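Local coordinates for acyl-CoA N-acyltransferases (NAT) superfamily protein (Arabidopsis thaliana, PDB 6TH0) that binds acetyl-CoA and probably transfers its acetyl group to the N-terminal methionine of transmembrane proteins and to protein lysines, as the NAA60 (NatF) acetyltransferase, at residues Y133-H139 against F169-V175; T5-I11 against S47-R53. Residue numbers count along the deposited sequence, not the author numbering.

Both contacts are antiparallel strand pairings in the one mixed sheet of this GNAT domain, and they lie on opposite sides of the chain's centre, with their own centres about 25 Å apart and their nearest atoms about 11 Å apart, so they do not touch. Contact 2 comes first along the chain and joins outermost strand 6-10 to strand 45-52; contact 1 lies beyond strands 63-73 and 93-102. Acetyl-CoA relates to them unequally. In contact 1, I137 N hydrogen-bonds the acetyl oxygen (ACO O) at 3.0 Å, whereas the A50 side chain of contact 2 stays about 9 Å from the cofactor.

Contact 1: Y133-H139 against F169-V175; sequences YLHVIAH and FDSYLFV. With ACO (acetyl coenzyme *a), chain C.
This is an antiparallel strand pairing in the C-terminal half of the GNAT sheet, where strand 129-137 meets strand 167-177 beside the acetyl end of acetyl-CoA. The short axes approach to 4.4 Å with 143° between their directions. Y133 faces V175, H135 faces L173 and I137 faces S171 as non-hydrogen-bonded pairs; L134/F174 and V136/Y172 are the hydrogen-bonded pairs. L134 N to F174 O is 3.1 Å and F174 N to L134 O 2.9 Å; V136 N to Y172 O is 2.9 Å and Y172 N to V136 O 2.7 Å. Next, A138 N reaches D170 O at 3.0 Å.

As in other GNAT enzymes, strand 129-137 is the one that parts from its parallel neighbour 93-102 to admit the cofactor. Here I137 N, turned from 169-175, donates to the acetyl oxygen ACO O at 3.0 Å, and H135 O lies 3.3 Å from ACO CH3.

On the face of L134, V136, Y172 and F174, V136 (t) sets CG2 3.6 Å from F174 CD2, and helix 141-149 packs here. Beyond V136 on this same side, A138 CB sits over the Y172 ring, 4.2 Å from its centroid, a CH-pi contact. On the other face, Y133 CD2 meets L173 CD1 at 3.8 Å. The H135 ring (m) has L173 CD1 over one face, while NE2 is hydrogen-bonded to E78 and ND1 to the Y96 hydroxyl. Past the strand end, the H139 edge points at the F169 face in an offset edge-to-face pair, centroids 5.3 Å apart and planes at 71°.

Contact 2: T5-I11 against S47-R53; sequences TICFRPI and SWAAVDR
Strand 6-10 runs antiparallel to strand 45-52 at the N-terminal edge of the GNAT sheet, with short axes 4.5 Å apart at closest and 148° between their directions. This pairs the first two strands of the GNAT fold, with helices 16-26 and 33-41 in the connection between them, so that 6-10 forms one outer edge of the sheet. C7/V51 and R9/A49 are the hydrogen-bonded pairs; F8/A50 between them is a non-hydrogen-bonded pair. All four backbone groups of each bonded pair are satisfied across the seam: C7 N to V51 O and V51 N to C7 O are both 2.9 Å, R9 N to A49 O is 3.1 Å, and A49 N to R9 O is 2.7 Å.

R9 (chi1 p, then extended) reaches across strand 45-52: A49 CB lies over one face of its guanidinium; NH1 donates to P10 O at 3.1 Å and forms a salt bridge with D15, and NH2 hydrogen-bonds the E61 backbone carbonyl. R53 NE is salt-bridged to E61. D52 turns its carboxylate to S54 N and the Y106 hydroxyl.

F8 CE1 touches A50 CB at 3.7 Å, and I11 CG1 touches A49 CB at 3.8 Å. F8, W48 and A50 lean on helix 111-123, I11 and S47 meet helix 33-41, and the A50 backbone bonds instead to I64 and G65 of strand 63-73.

Contact 1: Y133-H139 against F169-V175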
ATOM      1  N   TYR A 133      -7.009  -4.595   1.544  1.00 40.55           N
ATOM      2  CA  TYR A 133      -7.865  -3.693   0.779  1.00 42.16           C
ATOM      3  C   TYR A 133      -7.197  -2.328   0.671  1.00 39.73           C
ATOM      4  O   TYR A 133      -6.187  -2.045   1.320  1.00 38.97           O
ATOM      5  CB  TYR A 133      -9.293  -3.588   1.359  1.00 39.39           C
ATOM      6  CG  TYR A 133      -9.511  -2.773   2.629  1.00 41.04           C
ATOM      7  CD1 TYR A 133      -9.028  -3.206   3.868  1.00 41.53           C
ATOM      8  CD2 TYR A 133     -10.259  -1.595   2.598  1.00 40.08           C
ATOM      9  CE1 TYR A 133      -9.247  -2.450   5.031  1.00 42.61           C
ATOM     10  CE2 TYR A 133     -10.489  -0.847   3.747  1.00 47.58           C
ATOM     11  CZ  TYR A 133      -9.989  -1.276   4.965  1.00 46.83           C
ATOM     12  OH  TYR A 133     -10.233  -0.519   6.115  1.00 43.71           O
ATOM     13  N   LEU A 134      -7.729  -1.510  -0.225  1.00 40.05           N
ATOM     14  CA  LEU A 134      -7.169  -0.199  -0.509  1.00 39.24           C
ATOM     15  C   LEU A 134      -8.150   0.555  -1.391  1.00 35.89           C
ATOM     16  O   LEU A 134      -9.138  -0.002  -1.880  1.00 39.93           O
ATOM     17  CB  LEU A 134      -5.804  -0.324  -1.191  1.00 34.21           C
ATOM     18  CG  LEU A 134      -5.925  -0.912  -2.605  1.00 39.55           C
ATOM     19  CD1 LEU A 134      -4.808  -0.360  -3.441  1.00 50.95           C
ATOM     20  CD2 LEU A 134      -5.915  -2.453  -2.638  1.00 37.50           C
ATOM     21  N   HIS A 135      -7.842   1.822  -1.618  1.00 38.97           N
ATOM     22  CA  HIS A 135      -8.585   2.661  -2.537  1.00 38.20           C
ATOM     23  C   HIS A 135      -7.633   3.161  -3.610  1.00 41.23           C
ATOM     24  O   HIS A 135      -6.487   3.515  -3.320  1.00 42.96           O
ATOM     25  CB  HIS A 135      -9.251   3.841  -1.818  1.00 37.02           C
ATOM     26  CG  HIS A 135     -10.308   3.433  -0.841  1.00 42.98           C
ATOM     27  ND1 HIS A 135     -10.037   3.145   0.479  1.00 43.00           N
ATOM     28  CD2 HIS A 135     -11.644   3.285  -0.993  1.00 49.56           C
ATOM     29  CE1 HIS A 135     -11.163   2.833   1.098  1.00 52.43           C
ATOM     30  NE2 HIS A 135     -12.153   2.909   0.225  1.00 44.72           N
ATOM     31  N   VAL A 136      -8.110   3.151  -4.848  1.00 37.99           N
ATOM     32  CA  VAL A 136      -7.363   3.623  -6.000  1.00 42.24           C
ATOM     33  C   VAL A 136      -8.089   4.831  -6.570  1.00 34.30           C
ATOM     34  O   VAL A 136      -9.320   4.825  -6.695  1.00 43.81           O
ATOM     35  CB  VAL A 136      -7.245   2.501  -7.057  1.00 51.87           C
ATOM     36  CG1 VAL A 136      -6.484   2.969  -8.270  1.00 58.48           C
ATOM     37  CG2 VAL A 136      -6.615   1.251  -6.437  1.00 47.47           C
ATOM     38  N   ILE A 137      -7.334   5.870  -6.934  1.00 34.74           N
ATOM     39  CA  ILE A 137      -7.960   6.982  -7.626  1.00 37.12           C
ATOM     40  C   ILE A 137      -8.594   6.439  -8.896  1.00 31.45           C
ATOM     41  O   ILE A 137      -7.956   5.690  -9.643  1.00 41.55           O
ATOM     42  CB  ILE A 137      -6.918   8.059  -7.948  1.00 43.84           C
ATOM     43  CG1 ILE A 137      -6.414   8.706  -6.657  1.00 53.43           C
ATOM     44  CG2 ILE A 137      -7.503   9.077  -8.901  1.00 45.12           C
ATOM     45  CD1 ILE A 137      -5.249   9.671  -6.882  1.00 53.54           C
ATOM     46  N   ALA A 138      -9.841   6.840  -9.163  1.00 37.20           N
ATOM     47  CA  ALA A 138     -10.653   6.138 -10.158  1.00 39.63           C
ATOM     48  C   ALA A 138     -10.176   6.354 -11.590  1.00 47.15           C
ATOM     49  O   ALA A 138     -10.494   5.539 -12.464  1.00 46.23           O
ATOM     50  CB  ALA A 138     -12.117   6.551 -10.041  1.00 42.10           C
ATOM     51  N   HIS A 139      -9.440   7.425 -11.870  1.00 45.85           N
ATOM     52  CA  HIS A 139      -8.970   7.656 -13.230  1.00 47.92           C
ATOM     53  C   HIS A 139      -7.550   7.150 -13.431  1.00 50.75           C
ATOM     54  O   HIS A 139      -6.958   7.389 -14.487  1.00 50.02           O
ATOM     55  CB  HIS A 139      -9.057   9.141 -13.582  1.00 47.23           C
ATOM     56  CG  HIS A 139      -8.209  10.015 -12.716  1.00 57.56           C
ATOM     57  ND1 HIS A 139      -6.833  10.014 -12.788  1.00 60.58           N
ATOM     58  CD2 HIS A 139      -8.536  10.905 -11.750  1.00 60.81           C
ATOM     59  CE1 HIS A 139      -6.347  10.873 -11.908  1.00 57.40           C
ATOM     60  NE2 HIS A 139      -7.360  11.430 -11.269  1.00 61.03           N
ATOM     61  N   PHE A 169     -11.907  13.905  -6.218  1.00 44.70           N
ATOM     62  CA  PHE A 169     -11.844  12.797  -7.159  1.00 40.41           C
ATOM     63  C   PHE A 169     -12.420  11.552  -6.507  1.00 43.27           C
ATOM     64  O   PHE A 169     -12.294  11.365  -5.296  1.00 46.36           O
ATOM     65  CB  PHE A 169     -10.412  12.519  -7.583  1.00 35.62           C
ATOM     66  CG  PHE A 169      -9.829  13.608  -8.416  1.00 43.24           C
ATOM     67  CD1 PHE A 169     -10.015  13.625  -9.788  1.00 51.07           C
ATOM     68  CD2 PHE A 169      -9.134  14.649  -7.815  1.00 46.67           C
ATOM     69  CE1 PHE A 169      -9.489  14.643 -10.555  1.00 49.74           C
ATOM     70  CE2 PHE A 169      -8.605  15.677  -8.578  1.00 51.03           C
ATOM     71  CZ  PHE A 169      -8.782  15.671  -9.948  1.00 56.28           C
ATOM     72  N   ASP A 170     -13.023  10.693  -7.326  1.00 47.32           N
ATOM     73  CA  ASP A 170     -13.600   9.442  -6.845  1.00 38.91           C
ATOM     74  C   ASP A 170     -12.507   8.385  -6.675  1.00 42.71           C
ATOM     75  O   ASP A 170     -11.408   8.490  -7.231  1.00 42.00           O
ATOM     76  CB  ASP A 170     -14.664   8.923  -7.821  1.00 37.42           C
ATOM     77  CG  ASP A 170     -15.834   9.875  -7.978  1.00 47.93           C
ATOM     78  OD1 ASP A 170     -15.942  10.845  -7.196  1.00 45.89           O
ATOM     79  OD2 ASP A 170     -16.654   9.652  -8.900  1.00 47.91           O
ATOM     80  N   SER A 171     -12.814   7.349  -5.895  1.00 38.63           N
ATOM     81  CA  SER A 171     -11.907   6.223  -5.749  1.00 37.98           C
ATOM     82  C   SER A 171     -12.644   4.927  -6.050  1.00 38.09           C
ATOM     83  O   SER A 171     -13.879   4.873  -6.085  1.00 39.50           O
ATOM     84  CB  SER A 171     -11.308   6.157  -4.336  1.00 42.15           C
ATOM     85  OG  SER A 171     -12.314   5.793  -3.401  1.00 44.37           O
ATOM     86  N   TYR A 172     -11.869   3.888  -6.343  1.00 40.33           N
ATOM     87  CA  TYR A 172     -12.379   2.524  -6.363  1.00 35.51           C
ATOM     88  C   TYR A 172     -11.864   1.777  -5.144  1.00 41.79           C
ATOM     89  O   TYR A 172     -10.673   1.848  -4.824  1.00 41.76           O
ATOM     90  CB  TYR A 172     -11.955   1.756  -7.616  1.00 34.86           C
ATOM     91  CG  TYR A 172     -12.626   2.185  -8.880  1.00 39.16           C
ATOM     92  CD1 TYR A 172     -14.004   2.152  -9.003  1.00 36.99           C
ATOM     93  CD2 TYR A 172     -11.877   2.560  -9.989  1.00 41.06           C
ATOM     94  CE1 TYR A 172     -14.629   2.508 -10.186  1.00 38.89           C
ATOM     95  CE2 TYR A 172     -12.495   2.903 -11.185  1.00 37.71           C
ATOM     96  CZ  TYR A 172     -13.859   2.896 -11.267  1.00 41.76           C
ATOM     97  OH  TYR A 172     -14.468   3.260 -12.433  1.00 40.87           O
ATOM     98  N   LEU A 173     -12.760   1.057  -4.475  1.00 40.29           N
ATOM     99  CA  LEU A 173     -12.370   0.134  -3.412  1.00 39.73           C
ATOM    100  C   LEU A 173     -11.921  -1.191  -4.027  1.00 37.52           C
ATOM    101  O   LEU A 173     -12.639  -1.761  -4.847  1.00 44.87           O
ATOM    102  CB  LEU A 173     -13.551  -0.114  -2.482  1.00 44.88           C
ATOM    103  CG  LEU A 173     -13.409  -1.306  -1.521  1.00 44.04           C
ATOM    104  CD1 LEU A 173     -12.333  -0.999  -0.488  1.00 43.26           C
ATOM    105  CD2 LEU A 173     -14.742  -1.673  -0.850  1.00 54.20           C
ATOM    106  N   PHE A 174     -10.719  -1.664  -3.668  1.00 37.37           N
ATOM    107  CA  PHE A 174     -10.211  -2.953  -4.143  1.00 42.60           C
ATOM    108  C   PHE A 174      -9.954  -3.842  -2.942  1.00 37.91           C
ATOM    109  O   PHE A 174      -9.445  -3.373  -1.935  1.00 40.98           O
ATOM    110  CB  PHE A 174      -8.901  -2.842  -4.947  1.00 40.02           C
ATOM    111  CG  PHE A 174      -9.082  -2.552  -6.406  1.00 38.12           C
ATOM    112  CD1 PHE A 174      -9.121  -3.583  -7.328  1.00 41.83           C
ATOM    113  CD2 PHE A 174      -9.155  -1.239  -6.863  1.00 43.16           C
ATOM    114  CE1 PHE A 174      -9.267  -3.308  -8.699  1.00 44.72           C
ATOM    115  CE2 PHE A 174      -9.296  -0.964  -8.203  1.00 42.70           C
ATOM    116  CZ  PHE A 174      -9.345  -1.991  -9.119  1.00 42.32           C
ATOM    117  N   VAL A 175     -10.327  -5.126  -3.033  1.00 40.16           N
ATOM    118  CA  VAL A 175     -10.146  -6.054  -1.920  1.00 39.55           C
ATOM    119  C   VAL A 175      -9.522  -7.345  -2.428  1.00 42.35           C
ATOM    120  O   VAL A 175      -9.774  -7.771  -3.561  1.00 45.41           O
ATOM    121  CB  VAL A 175     -11.466  -6.355  -1.172  1.00 44.37           C
ATOM    122  CG1 VAL A 175     -12.109  -5.073  -0.685  1.00 49.21           C
ATOM    123  CG2 VAL A 175     -12.419  -7.141  -2.058  1.00 41.60           C
TER
HETATM  124  N1A ACO C 301       8.590  -5.925 -19.424  1.00 86.94           N
HETATM  125  C2A ACO C 301       7.632  -5.055 -19.894  1.00 84.04           C
HETATM  126  N3A ACO C 301       6.541  -4.539 -19.301  1.00 82.65           N
HETATM  127  C4A ACO C 301       6.403  -4.990 -17.994  1.00 81.41           C
HETATM  128  C5A ACO C 301       7.316  -5.894 -17.363  1.00 84.32           C
HETATM  129  C6A ACO C 301       8.409  -6.341 -18.130  1.00 89.29           C
HETATM  130  N6A ACO C 301       9.319  -7.207 -17.581  1.00 92.77           N
HETATM  131  N7A ACO C 301       6.929  -6.170 -16.046  1.00 83.07           N
HETATM  132  C8A ACO C 301       5.802  -5.446 -15.883  1.00 82.65           C
HETATM  133  N9A ACO C 301       5.444  -4.724 -17.022  1.00 77.77           N
HETATM  134  C1B ACO C 301       4.283  -3.851 -17.204  1.00 74.12           C
HETATM  135  C2B ACO C 301       2.955  -4.381 -16.492  1.00 73.55           C
HETATM  136  O2B ACO C 301       2.349  -5.318 -17.280  1.00 65.16           O
HETATM  137  C3B ACO C 301       2.222  -2.961 -16.584  1.00 70.65           C
HETATM  138  O3B ACO C 301       1.908  -2.825 -17.882  1.00 65.21           O
HETATM  139  P3B ACO C 301       0.367  -1.858 -18.151  1.00 75.21           P
HETATM  140  O7A ACO C 301       0.962  -0.522 -17.790  1.00 77.77           O
HETATM  141  O8A ACO C 301       0.044  -2.098 -19.616  1.00 83.68           O
HETATM  142  O9A ACO C 301      -0.520  -2.479 -17.098  1.00 80.56           O
HETATM  143  C4B ACO C 301       3.357  -1.976 -16.142  1.00 63.61           C
HETATM  144  O4B ACO C 301       4.610  -2.549 -16.641  1.00 69.38           O
HETATM  145  C5B ACO C 301       3.366  -1.751 -14.618  1.00 49.85           C
HETATM  146  O5B ACO C 301       3.430  -2.957 -13.922  1.00 50.34           O
HETATM  147  P1A ACO C 301       4.583  -2.827 -12.749  1.00 48.25           P
HETATM  148  O1A ACO C 301       5.905  -2.588 -13.377  1.00 52.07           O
HETATM  149  O2A ACO C 301       4.365  -3.964 -11.790  1.00 46.78           O
HETATM  150  O3A ACO C 301       4.300  -1.455 -11.796  1.00 41.18           O
HETATM  151  P2A ACO C 301       5.432  -0.340 -11.828  1.00 47.50           P
HETATM  152  O4A ACO C 301       6.623  -0.713 -11.024  1.00 41.45           O
HETATM  153  O5A ACO C 301       5.607   0.330 -13.165  1.00 48.41           O
HETATM  154  O6A ACO C 301       4.757   0.925 -10.846  1.00 44.71           O
HETATM  155  CBP ACO C 301       2.873   2.273 -10.195  1.00 41.62           C
HETATM  156  CCP ACO C 301       3.381   1.000 -11.002  1.00 38.51           C
HETATM  157  CDP ACO C 301       3.077   1.983  -8.726  1.00 41.74           C
HETATM  158  CEP ACO C 301       1.395   2.535 -10.491  1.00 42.68           C
HETATM  159  CAP ACO C 301       3.769   3.444 -10.680  1.00 44.31           C
HETATM  160  OAP ACO C 301       3.419   3.842 -12.003  1.00 43.56           O
HETATM  161  C9P ACO C 301       3.692   4.699  -9.814  1.00 38.23           C
HETATM  162  O9P ACO C 301       4.501   4.886  -8.932  1.00 36.87           O
HETATM  163  N8P ACO C 301       2.734   5.646 -10.110  1.00 39.09           N
HETATM  164  C7P ACO C 301       2.602   6.909  -9.310  1.00 40.61           C
HETATM  165  C6P ACO C 301       2.158   6.606  -7.908  1.00 39.70           C
HETATM  166  C5P ACO C 301       0.797   6.011  -8.001  1.00 48.39           C
HETATM  167  O5P ACO C 301      -0.058   6.344  -8.808  1.00 50.27           O
HETATM  168  N4P ACO C 301       0.513   5.006  -7.099  1.00 53.40           N
HETATM  169  C3P ACO C 301      -0.820   4.417  -7.216  1.00 61.53           C
HETATM  170  C2P ACO C 301      -1.270   3.937  -5.884  1.00 73.49           C
HETATM  171  S1P ACO C 301      -2.976   3.228  -6.090  1.00 71.57           S
HETATM  172  C   ACO C 301      -3.869   4.753  -5.794  1.00 80.95           C
HETATM  173  O   ACO C 301      -4.420   5.369  -6.673  1.00 71.09           O
HETATM  174  CH3 ACO C 301      -3.861   5.262  -4.447  1.00 81.07           C

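Contact 2: T5-I11 against S47-R53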
ATOM      1  N   THR A   5      18.981  -7.772  -8.947  1.00 84.52           N
ATOM      2  CA  THR A   5      19.225  -6.337  -8.900  1.00 77.46           C
ATOM      3  C   THR A   5      18.361  -5.634  -7.840  1.00 70.36           C
ATOM      4  O   THR A   5      18.883  -4.861  -7.038  1.00 72.53           O
ATOM      5  CB  THR A   5      18.987  -5.677 -10.285  1.00 76.58           C
ATOM      6  OG1 THR A   5      17.723  -6.091 -10.813  1.00 80.47           O
ATOM      7  CG2 THR A   5      20.081  -6.070 -11.263  1.00 81.76           C
ATOM      8  N   ILE A   6      17.055  -5.909  -7.822  1.00 62.55           N
ATOM      9  CA  ILE A   6      16.114  -5.230  -6.928  1.00 57.31           C
ATOM     10  C   ILE A   6      15.868  -6.088  -5.693  1.00 63.95           C
ATOM     11  O   ILE A   6      15.565  -7.282  -5.807  1.00 66.96           O
ATOM     12  CB  ILE A   6      14.789  -4.928  -7.645  1.00 57.35           C
ATOM     13  CG1 ILE A   6      15.039  -4.091  -8.903  1.00 57.34           C
ATOM     14  CG2 ILE A   6      13.844  -4.185  -6.716  1.00 53.27           C
ATOM     15  CD1 ILE A   6      15.731  -2.765  -8.623  1.00 60.73           C
ATOM     16  N   CYS A   7      15.986  -5.475  -4.513  1.00 61.59           N
ATOM     17  CA  CYS A   7      15.765  -6.130  -3.230  1.00 60.46           C
ATOM     18  C   CYS A   7      14.712  -5.381  -2.419  1.00 55.86           C
ATOM     19  O   CYS A   7      14.412  -4.212  -2.677  1.00 52.13           O
ATOM     20  CB  CYS A   7      17.066  -6.234  -2.422  1.00 58.48           C
ATOM     21  SG  CYS A   7      18.310  -7.334  -3.109  1.00 76.84           S
ATOM     22  N   PHE A   8      14.153  -6.065  -1.423  1.00 60.07           N
ATOM     23  CA  PHE A   8      13.098  -5.489  -0.602  1.00 56.23           C
ATOM     24  C   PHE A   8      13.458  -5.606   0.872  1.00 55.72           C
ATOM     25  O   PHE A   8      13.970  -6.635   1.314  1.00 56.65           O
ATOM     26  CB  PHE A   8      11.760  -6.160  -0.917  1.00 56.79           C
ATOM     27  CG  PHE A   8      11.413  -6.123  -2.383  1.00 56.56           C
ATOM     28  CD1 PHE A   8      10.844  -4.991  -2.951  1.00 52.22           C
ATOM     29  CD2 PHE A   8      11.690  -7.208  -3.197  1.00 59.24           C
ATOM     30  CE1 PHE A   8      10.545  -4.949  -4.298  1.00 53.47           C
ATOM     31  CE2 PHE A   8      11.392  -7.169  -4.549  1.00 57.63           C
ATOM     32  CZ  PHE A   8      10.818  -6.044  -5.097  1.00 57.73           C
ATOM     33  N   ARG A   9      13.241  -4.531   1.618  1.00 52.78           N
ATOM     34  CA  ARG A   9      13.534  -4.524   3.044  1.00 53.37           C
ATOM     35  C   ARG A   9      12.516  -3.641   3.738  1.00 52.32           C
ATOM     36  O   ARG A   9      11.844  -2.828   3.088  1.00 49.15           O
ATOM     37  CB  ARG A   9      14.955  -4.022   3.323  1.00 51.91           C
ATOM     38  CG  ARG A   9      15.229  -2.618   2.725  1.00 49.11           C
ATOM     39  CD  ARG A   9      16.398  -1.949   3.442  1.00 53.21           C
ATOM     40  NE  ARG A   9      16.773  -0.670   2.827  1.00 57.48           N
ATOM     41  CZ  ARG A   9      16.133   0.476   3.043  1.00 57.62           C
ATOM     42  NH1 ARG A   9      15.072   0.502   3.840  1.00 61.40           N
ATOM     43  NH2 ARG A   9      16.543   1.598   2.462  1.00 53.99           N
ATOM     44  N   PRO A  10      12.361  -3.780   5.053  1.00 55.20           N
ATOM     45  CA  PRO A  10      11.469  -2.874   5.776  1.00 48.38           C
ATOM     46  C   PRO A  10      11.975  -1.444   5.675  1.00 51.93           C
ATOM     47  O   PRO A  10      13.179  -1.188   5.608  1.00 52.32           O
ATOM     48  CB  PRO A  10      11.518  -3.390   7.215  1.00 55.60           C
ATOM     49  CG  PRO A  10      11.992  -4.824   7.094  1.00 63.09           C
ATOM     50  CD  PRO A  10      12.933  -4.819   5.926  1.00 60.71           C
ATOM     51  N   ILE A  11      11.040  -0.502   5.642  1.00 48.84           N
ATOM     52  CA  ILE A  11      11.438   0.896   5.745  1.00 52.67           C
ATOM     53  C   ILE A  11      11.911   1.186   7.164  1.00 56.24           C
ATOM     54  O   ILE A  11      11.338   0.693   8.149  1.00 57.42           O
ATOM     55  CB  ILE A  11      10.279   1.811   5.323  1.00 50.97           C
ATOM     56  CG1 ILE A  11       9.979   1.579   3.846  1.00 49.62           C
ATOM     57  CG2 ILE A  11      10.675   3.283   5.511  1.00 56.34           C
ATOM     58  CD1 ILE A  11       8.834   2.401   3.304  1.00 50.71           C
ATOM     59  N   SER A  47       5.606  -1.586   6.273  1.00 47.65           N
ATOM     60  CA  SER A  47       5.992  -1.031   4.986  1.00 42.41           C
ATOM     61  C   SER A  47       7.238  -1.711   4.447  1.00 50.26           C
ATOM     62  O   SER A  47       7.984  -2.374   5.173  1.00 60.64           O
ATOM     63  CB  SER A  47       6.229   0.472   5.116  1.00 42.62           C
ATOM     64  OG  SER A  47       7.251   0.700   6.065  1.00 50.66           O
ATOM     65  N   TRP A  48       7.428  -1.548   3.141  1.00 42.83           N
ATOM     66  CA  TRP A  48       8.523  -2.173   2.422  1.00 47.33           C
ATOM     67  C   TRP A  48       9.149  -1.160   1.479  1.00 46.62           C
ATOM     68  O   TRP A  48       8.447  -0.358   0.858  1.00 44.59           O
ATOM     69  CB  TRP A  48       8.048  -3.396   1.643  1.00 50.17           C
ATOM     70  CG  TRP A  48       7.734  -4.555   2.521  1.00 51.39           C
ATOM     71  CD1 TRP A  48       8.572  -5.580   2.848  1.00 61.42           C
ATOM     72  CD2 TRP A  48       6.495  -4.818   3.202  1.00 53.66           C
ATOM     73  NE1 TRP A  48       7.935  -6.465   3.678  1.00 62.09           N
ATOM     74  CE2 TRP A  48       6.657  -6.024   3.905  1.00 56.89           C
ATOM     75  CE3 TRP A  48       5.266  -4.156   3.274  1.00 49.63           C
ATOM     76  CZ2 TRP A  48       5.637  -6.585   4.686  1.00 60.41           C
ATOM     77  CZ3 TRP A  48       4.251  -4.711   4.037  1.00 45.72           C
ATOM     78  CH2 TRP A  48       4.447  -5.915   4.743  1.00 52.52           C
ATOM     79  N   ALA A  49      10.465  -1.207   1.373  1.00 44.62           N
ATOM     80  CA  ALA A  49      11.204  -0.408   0.417  1.00 49.12           C
ATOM     81  C   ALA A  49      11.763  -1.339  -0.646  1.00 46.21           C
ATOM     82  O   ALA A  49      12.089  -2.494  -0.370  1.00 46.19           O
ATOM     83  CB  ALA A  49      12.339   0.367   1.097  1.00 49.57           C
ATOM     84  N   ALA A  50      11.828  -0.840  -1.869  1.00 45.37           N
ATOM     85  CA  ALA A  50      12.568  -1.481  -2.947  1.00 50.54           C
ATOM     86  C   ALA A  50      13.854  -0.702  -3.154  1.00 45.92           C
ATOM     87  O   ALA A  50      13.826   0.530  -3.204  1.00 50.13           O
ATOM     88  CB  ALA A  50      11.756  -1.505  -4.243  1.00 43.55           C
ATOM     89  N   VAL A  51      14.977  -1.410  -3.240  1.00 48.24           N
ATOM     90  CA  VAL A  51      16.271  -0.777  -3.457  1.00 52.81           C
ATOM     91  C   VAL A  51      17.017  -1.496  -4.571  1.00 59.22           C
ATOM     92  O   VAL A  51      16.826  -2.693  -4.807  1.00 56.93           O
ATOM     93  CB  VAL A  51      17.125  -0.759  -2.165  1.00 57.48           C
ATOM     94  CG1 VAL A  51      16.373  -0.056  -1.039  1.00 54.00           C
ATOM     95  CG2 VAL A  51      17.513  -2.183  -1.755  1.00 62.24           C
ATOM     96  N   ASP A  52      17.841  -0.740  -5.289  1.00 62.04           N
ATOM     97  CA  ASP A  52      18.790  -1.278  -6.261  1.00 63.33           C
ATOM     98  C   ASP A  52      20.179  -1.009  -5.689  1.00 70.73           C
ATOM     99  O   ASP A  52      20.751   0.061  -5.902  1.00 78.33           O
ATOM    100  CB  ASP A  52      18.599  -0.637  -7.631  1.00 56.58           C
ATOM    101  CG  ASP A  52      19.582  -1.149  -8.669  1.00 63.78           C
ATOM    102  OD1 ASP A  52      20.429  -2.011  -8.355  1.00 67.84           O
ATOM    103  OD2 ASP A  52      19.509  -0.666  -9.814  1.00 67.05           O
ATOM    104  N   ARG A  53      20.731  -1.987  -4.964  1.00 78.84           N
ATOM    105  CA  ARG A  53      22.040  -1.769  -4.359  1.00 86.76           C
ATOM    106  C   ARG A  53      23.143  -1.716  -5.402  1.00 91.84           C
ATOM    107  O   ARG A  53      24.291  -1.404  -5.063  1.00 94.29           O
ATOM    108  CB  ARG A  53      22.335  -2.840  -3.306  1.00 92.74           C
ATOM    109  CG  ARG A  53      21.504  -2.661  -2.040  1.00 87.91           C
ATOM    110  CD  ARG A  53      21.996  -3.514  -0.879  1.00 89.12           C
ATOM    111  NE  ARG A  53      21.042  -3.489   0.227  1.00 81.71           N
ATOM    112  CZ  ARG A  53      20.134  -4.436   0.445  1.00 78.67           C
ATOM    113  NH1 ARG A  53      20.070  -5.488  -0.362  1.00 75.90           N
ATOM    114  NH2 ARG A  53      19.294  -4.338   1.469  1.00 74.35           N
TER